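Local structure of TraI domain-containing protein (2IPQ) at residues 14-17 with 18-22; 48-51 with 52-55. The protein is of unknown function, but this C-terminal domain belongs to the TraI family of putative conjugal transfer nickase/helicases, so a role in DNA transfer is possible. All coordinates share one frame; numbering follows the deposited sequence.

Overall arrangement
Both contacts lie late in helices, in series along the chain: contact 1 ends helix 4-20 and contact 2 belongs to the last part of helix 46-54. Their centres are about 14 Å apart and they meet at Trp14, whose indole lies against Leu50, Phe51, Ser54 and His55. Each is partly buried, with one side turned inward. Contact 1 is aliphatic toward helix 115-118 (Leu15, Leu19), with Trp14 packed on helix 46-54, while charged Arg16, Asp17, Arg20 and Glu21 line its outer side. Contact 2 is mainly aromatic and apolar, with Phe48 and Phe51 buried and Phe49, Lys53, Ser54 and His55 exposed. Contact 1 closes in a Schellman motif; in contact 2 several donors converge on Phe51 O.

Contact 1. Residues 14-17 with 18-22; sequences WLRD and GLREG
Gly18 N to Trp14 O (2.9 Å) opens a run of four i to i+4 hydrogen bonds ending helix 4-20. Leu19 N binds Leu15 O and Arg20 N binds Arg16 O, the latter nearly straight at 166°. Glu21, already the first residue outside helical phi/psi, closes the run from its N to Asp17 O at 3.1 Å, more bent. Gly22, with positive phi, is C-prime of a Schellman motif: its N reaches Leu19 O at 3.2 Å, Asp23 N bonds Gly18 O, and Gly18 also has a backbone bond with Ile24. Outside, Arg16 and Arg20 run side by side, their guanidinium planes 81° apart, with Arg20 NH2 3.2 Å from Arg16 CD. The modelled salt bridge of Asp17 OD1 to Arg16 NH2, 2.2 Å, is too short to trust, though Asp17 CG lies at that guanidinium's edge, in plane. Asp17 OD1, 4.6 Å from Arg20 NE and well out of the Arg20 plane, can act there through charge alone and probably helps balance both positive groups. Inside, Leu15 CD2 packs on Leu19 CD1 at 3.8 Å. These leucines rest on Ile118 of helix 115-118, Leu19 also touching Ile24 and Tyr119, while Trp14 packs against helix 46-54.

Contact 2. Residues 48-51 with 52-55; sequences FFLF and LKSH
Leu52 N bonds to Phe48 O in the last part of helix 46-54, a regular i to i+4 hydrogen bond 2.9 Å long and nearly straight at 170°. Beyond it i to i+3 bonds join the i to i+4 ones, as is common toward the C-terminal end of a helix. Lys53 N is shared weakly between Phe49 O and Leu50 O. Phe51 O then becomes the focus: Ser54 N reaches it at 2.9 Å from above the carbonyl plane, Ser54 OG donates to it at 3.1 Å from closer to that plane, and His55 N adds a weak bond. The first torsion of Ser54 sets OG between its own backbone N and carbonyl carbon, from where it turns back to the preceding turn. Among the side chains, Phe51 meets most. With CG anti to the backbone N (chi1 172°), its ring extends beneath His55. The two rings are near parallel, planes 28° apart, but slid so far that they barely overlap, their centroids 4.6 Å apart. His55 CB sits over one face of the Phe51 ring in a CH-pi contact, 4.2 Å from its centroid, and Leu52 CD1 touches Phe51 CD2 at 3.7 Å. Leu52 CD2 approaches the edge of the Phe49 ring, near its plane. Farther round the helix, the bent Lys53 chain brings NZ to 3.3 Å from Leu50 CD1, the two side chains crossing. Helix 4-20 packs along this turn: Trp14 meets Phe51 edge-to-face, its ring meets that of His55 with the planes nearly perpendicular, and it touches Leu50 and Ser54, while Leu10 contacts Phe51 and His55. Phe48 bridges to two helices, its ring meeting Phe11 of helix 4-20 and its side chain touching Val72 and Phe76 of helix 68-77.

Contact 1. Residues 14-17 with 18-22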
loop_
_atom_site.group_PDB
_atom_site.type_symbol
_atom_site.label_atom_id
_atom_site.label_comp_id
_atom_site.label_asym_id
_atom_site.label_seq_id
_atom_site.Cartn_x
_atom_site.Cartn_y
_atom_site.Cartn_z
ATOM N N TRP A 14 2.913 -10.392 -5.669
ATOM C CA TRP A 14 2.565 -10.712 -4.280
ATOM C C TRP A 14 1.510 -9.758 -3.704
ATOM O O TRP A 14 0.548 -10.183 -3.054
ATOM C CB TRP A 14 3.837 -10.712 -3.412
ATOM C CG TRP A 14 3.592 -10.658 -1.898
ATOM C CD1 TRP A 14 3.441 -11.718 -1.044
ATOM C CD2 TRP A 14 3.477 -9.476 -1.096
ATOM N NE1 TRP A 14 3.231 -11.267 0.244
ATOM C CE2 TRP A 14 3.255 -9.893 0.238
ATOM C CE3 TRP A 14 3.547 -8.099 -1.376
ATOM C CZ2 TRP A 14 3.100 -8.982 1.294
ATOM C CZ3 TRP A 14 3.388 -7.199 -0.331
ATOM C CH2 TRP A 14 3.171 -7.650 0.994
ATOM N N LEU A 15 1.700 -8.465 -3.923
ATOM C CA LEU A 15 0.792 -7.433 -3.382
ATOM C C LEU A 15 -0.577 -7.549 -4.047
ATOM O O LEU A 15 -1.631 -7.554 -3.393
ATOM C CB LEU A 15 1.344 -6.030 -3.711
ATOM C CG LEU A 15 0.816 -4.748 -3.035
ATOM C CD1 LEU A 15 -0.046 -3.953 -3.946
ATOM C CD2 LEU A 15 0.155 -4.960 -1.657
ATOM N N ARG A 16 -0.558 -7.619 -5.359
ATOM C CA ARG A 16 -1.783 -7.575 -6.134
ATOM C C ARG A 16 -2.629 -8.844 -5.931
ATOM O O ARG A 16 -3.833 -8.767 -5.647
ATOM C CB ARG A 16 -1.443 -7.367 -7.596
ATOM C CG ARG A 16 -2.586 -6.950 -8.444
ATOM C CD ARG A 16 -2.843 -7.995 -9.480
ATOM N NE ARG A 16 -1.853 -8.035 -10.557
ATOM C CZ ARG A 16 -1.153 -9.122 -10.896
ATOM N NH1 ARG A 16 -0.269 -9.087 -11.902
ATOM N NH2 ARG A 16 -1.332 -10.248 -10.228
ATOM N N ASP A 17 -1.999 -10.005 -6.068
ATOM C CA ASP A 17 -2.716 -11.253 -5.880
ATOM C C ASP A 17 -3.044 -11.495 -4.408
ATOM O O ASP A 17 -3.994 -12.186 -4.085
ATOM C CB ASP A 17 -1.944 -12.426 -6.507
ATOM C CG ASP A 17 -1.789 -12.293 -8.046
ATOM O OD1 ASP A 17 -2.380 -11.367 -8.645
ATOM O OD2 ASP A 17 -1.082 -13.117 -8.674
ATOM N N GLY A 18 -2.261 -10.912 -3.508
ATOM C CA GLY A 18 -2.564 -11.014 -2.089
ATOM C C GLY A 18 -3.779 -10.206 -1.657
ATOM O O GLY A 18 -4.562 -10.661 -0.824
ATOM N N LEU A 19 -3.933 -9.004 -2.216
ATOM C CA LEU A 19 -5.096 -8.171 -1.941
ATOM C C LEU A 19 -6.338 -8.729 -2.597
ATOM O O LEU A 19 -7.402 -8.748 -1.986
ATOM C CB LEU A 19 -4.859 -6.747 -2.448
ATOM C CG LEU A 19 -3.853 -5.977 -1.599
ATOM C CD1 LEU A 19 -3.589 -4.600 -2.177
ATOM C CD2 LEU A 19 -4.412 -5.898 -0.183
ATOM N N ARG A 20 -6.194 -9.179 -3.845
ATOM C CA ARG A 20 -7.248 -9.914 -4.571
ATOM C C ARG A 20 -7.776 -11.203 -3.917
ATOM O O ARG A 20 -8.951 -11.547 -4.086
ATOM C CB ARG A 20 -6.781 -10.266 -5.975
ATOM C CG ARG A 20 -6.782 -9.112 -6.899
ATOM C CD ARG A 20 -6.896 -9.565 -8.339
ATOM N NE ARG A 20 -6.087 -8.706 -9.192
ATOM C CZ ARG A 20 -6.254 -8.587 -10.504
ATOM N NH1 ARG A 20 -7.214 -9.283 -11.095
ATOM N NH2 ARG A 20 -5.471 -7.776 -11.221
ATOM N N GLU A 21 -6.923 -11.926 -3.202
ATOM C CA GLU A 21 -7.363 -13.150 -2.543
ATOM C C GLU A 21 -7.672 -12.918 -1.081
ATOM O O GLU A 21 -7.938 -13.865 -0.338
ATOM C CB GLU A 21 -6.329 -14.253 -2.690
ATOM C CG GLU A 21 -6.002 -14.622 -4.149
ATOM C CD GLU A 21 -7.215 -15.147 -4.924
ATOM O OE1 GLU A 21 -7.863 -16.116 -4.460
ATOM O OE2 GLU A 21 -7.512 -14.580 -6.005
ATOM N N GLY A 22 -7.643 -11.654 -0.659
ATOM C CA GLY A 22 -7.883 -11.322 0.750
ATOM C C GLY A 22 -6.845 -11.958 1.656
ATOM O O GLY A 22 -7.162 -12.389 2.740
#

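Contact 2. Residues 48-51 with 52-55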
loop_
_atom_site.group_PDB
_atom_site.type_symbol
_atom_site.label_atom_id
_atom_site.label_comp_id
_atom_site.label_asym_id
_atom_site.label_seq_id
_atom_site.Cartn_x
_atom_site.Cartn_y
_atom_site.Cartn_z
ATOM N N PHE A 48 6.861 -3.155 2.396
ATOM C CA PHE A 48 8.038 -3.854 1.902
ATOM C C PHE A 48 8.588 -4.813 2.947
ATOM O O PHE A 48 9.023 -5.911 2.626
ATOM C CB PHE A 48 9.093 -2.852 1.479
ATOM C CG PHE A 48 8.680 -2.012 0.296
ATOM C CD1 PHE A 48 8.352 -2.613 -0.915
ATOM C CD2 PHE A 48 8.632 -0.630 0.396
ATOM C CE1 PHE A 48 7.970 -1.847 -2.014
ATOM C CE2 PHE A 48 8.252 0.149 -0.678
ATOM C CZ PHE A 48 7.916 -0.451 -1.898
ATOM N N PHE A 49 8.566 -4.400 4.206
ATOM C CA PHE A 49 8.951 -5.290 5.297
ATOM C C PHE A 49 8.031 -6.509 5.364
ATOM O O PHE A 49 8.477 -7.615 5.658
ATOM C CB PHE A 49 8.898 -4.542 6.627
ATOM C CG PHE A 49 10.050 -3.622 6.847
ATOM C CD1 PHE A 49 11.287 -3.894 6.291
ATOM C CD2 PHE A 49 9.901 -2.483 7.624
ATOM C CE1 PHE A 49 12.364 -3.047 6.494
ATOM C CE2 PHE A 49 10.984 -1.621 7.839
ATOM C CZ PHE A 49 12.212 -1.909 7.265
ATOM N N LEU A 50 6.742 -6.294 5.098
ATOM C CA LEU A 50 5.783 -7.390 5.073
ATOM C C LEU A 50 6.031 -8.372 3.913
ATOM O O LEU A 50 5.944 -9.567 4.111
ATOM C CB LEU A 50 4.355 -6.835 5.035
ATOM C CG LEU A 50 3.212 -7.852 5.080
ATOM C CD1 LEU A 50 3.227 -8.782 6.343
ATOM C CD2 LEU A 50 1.829 -7.169 4.883
ATOM N N PHE A 51 6.335 -7.856 2.720
ATOM C CA PHE A 51 6.830 -8.662 1.584
ATOM C C PHE A 51 8.022 -9.489 2.004
ATOM O O PHE A 51 8.023 -10.710 1.880
ATOM C CB PHE A 51 7.254 -7.755 0.405
ATOM C CG PHE A 51 7.949 -8.494 -0.729
ATOM C CD1 PHE A 51 7.217 -9.241 -1.652
ATOM C CD2 PHE A 51 9.337 -8.454 -0.861
ATOM C CE1 PHE A 51 7.853 -9.920 -2.691
ATOM C CE2 PHE A 51 9.994 -9.142 -1.906
ATOM C CZ PHE A 51 9.246 -9.869 -2.819
ATOM N N LEU A 52 9.039 -8.796 2.503
ATOM C CA LEU A 52 10.283 -9.397 2.900
ATOM C C LEU A 52 10.053 -10.554 3.874
ATOM O O LEU A 52 10.776 -11.535 3.879
ATOM C CB LEU A 52 11.184 -8.327 3.528
ATOM C CG LEU A 52 12.332 -7.724 2.701
ATOM C CD1 LEU A 52 12.350 -8.169 1.232
ATOM C CD2 LEU A 52 12.445 -6.206 2.839
ATOM N N LYS A 53 9.031 -10.426 4.702
ATOM C CA LYS A 53 8.788 -11.375 5.773
ATOM C C LYS A 53 8.282 -12.695 5.193
ATOM O O LYS A 53 8.473 -13.750 5.792
ATOM C CB LYS A 53 7.801 -10.775 6.793
ATOM C CG LYS A 53 7.181 -11.757 7.782
ATOM C CD LYS A 53 6.696 -11.045 9.057
ATOM C CE LYS A 53 5.689 -9.926 8.752
ATOM N NZ LYS A 53 4.274 -10.251 9.152
ATOM N N SER A 54 7.645 -12.637 4.022
ATOM C CA SER A 54 7.180 -13.864 3.370
ATOM C C SER A 54 8.133 -14.376 2.306
ATOM O O SER A 54 8.008 -15.511 1.877
ATOM C CB SER A 54 5.780 -13.698 2.780
ATOM O OG SER A 54 5.785 -12.811 1.682
ATOM N N HIS A 55 9.077 -13.533 1.888
ATOM C CA HIS A 55 10.007 -13.852 0.803
ATOM C C HIS A 55 11.437 -13.632 1.247
ATOM O O HIS A 55 12.126 -12.766 0.708
ATOM C CB HIS A 55 9.725 -12.983 -0.429
ATOM C CG HIS A 55 8.497 -13.391 -1.182
ATOM N ND1 HIS A 55 7.310 -12.700 -1.099
ATOM C CD2 HIS A 55 8.271 -14.432 -2.019
ATOM C CE1 HIS A 55 6.404 -13.289 -1.860
ATOM N NE2 HIS A 55 6.960 -14.345 -2.429
#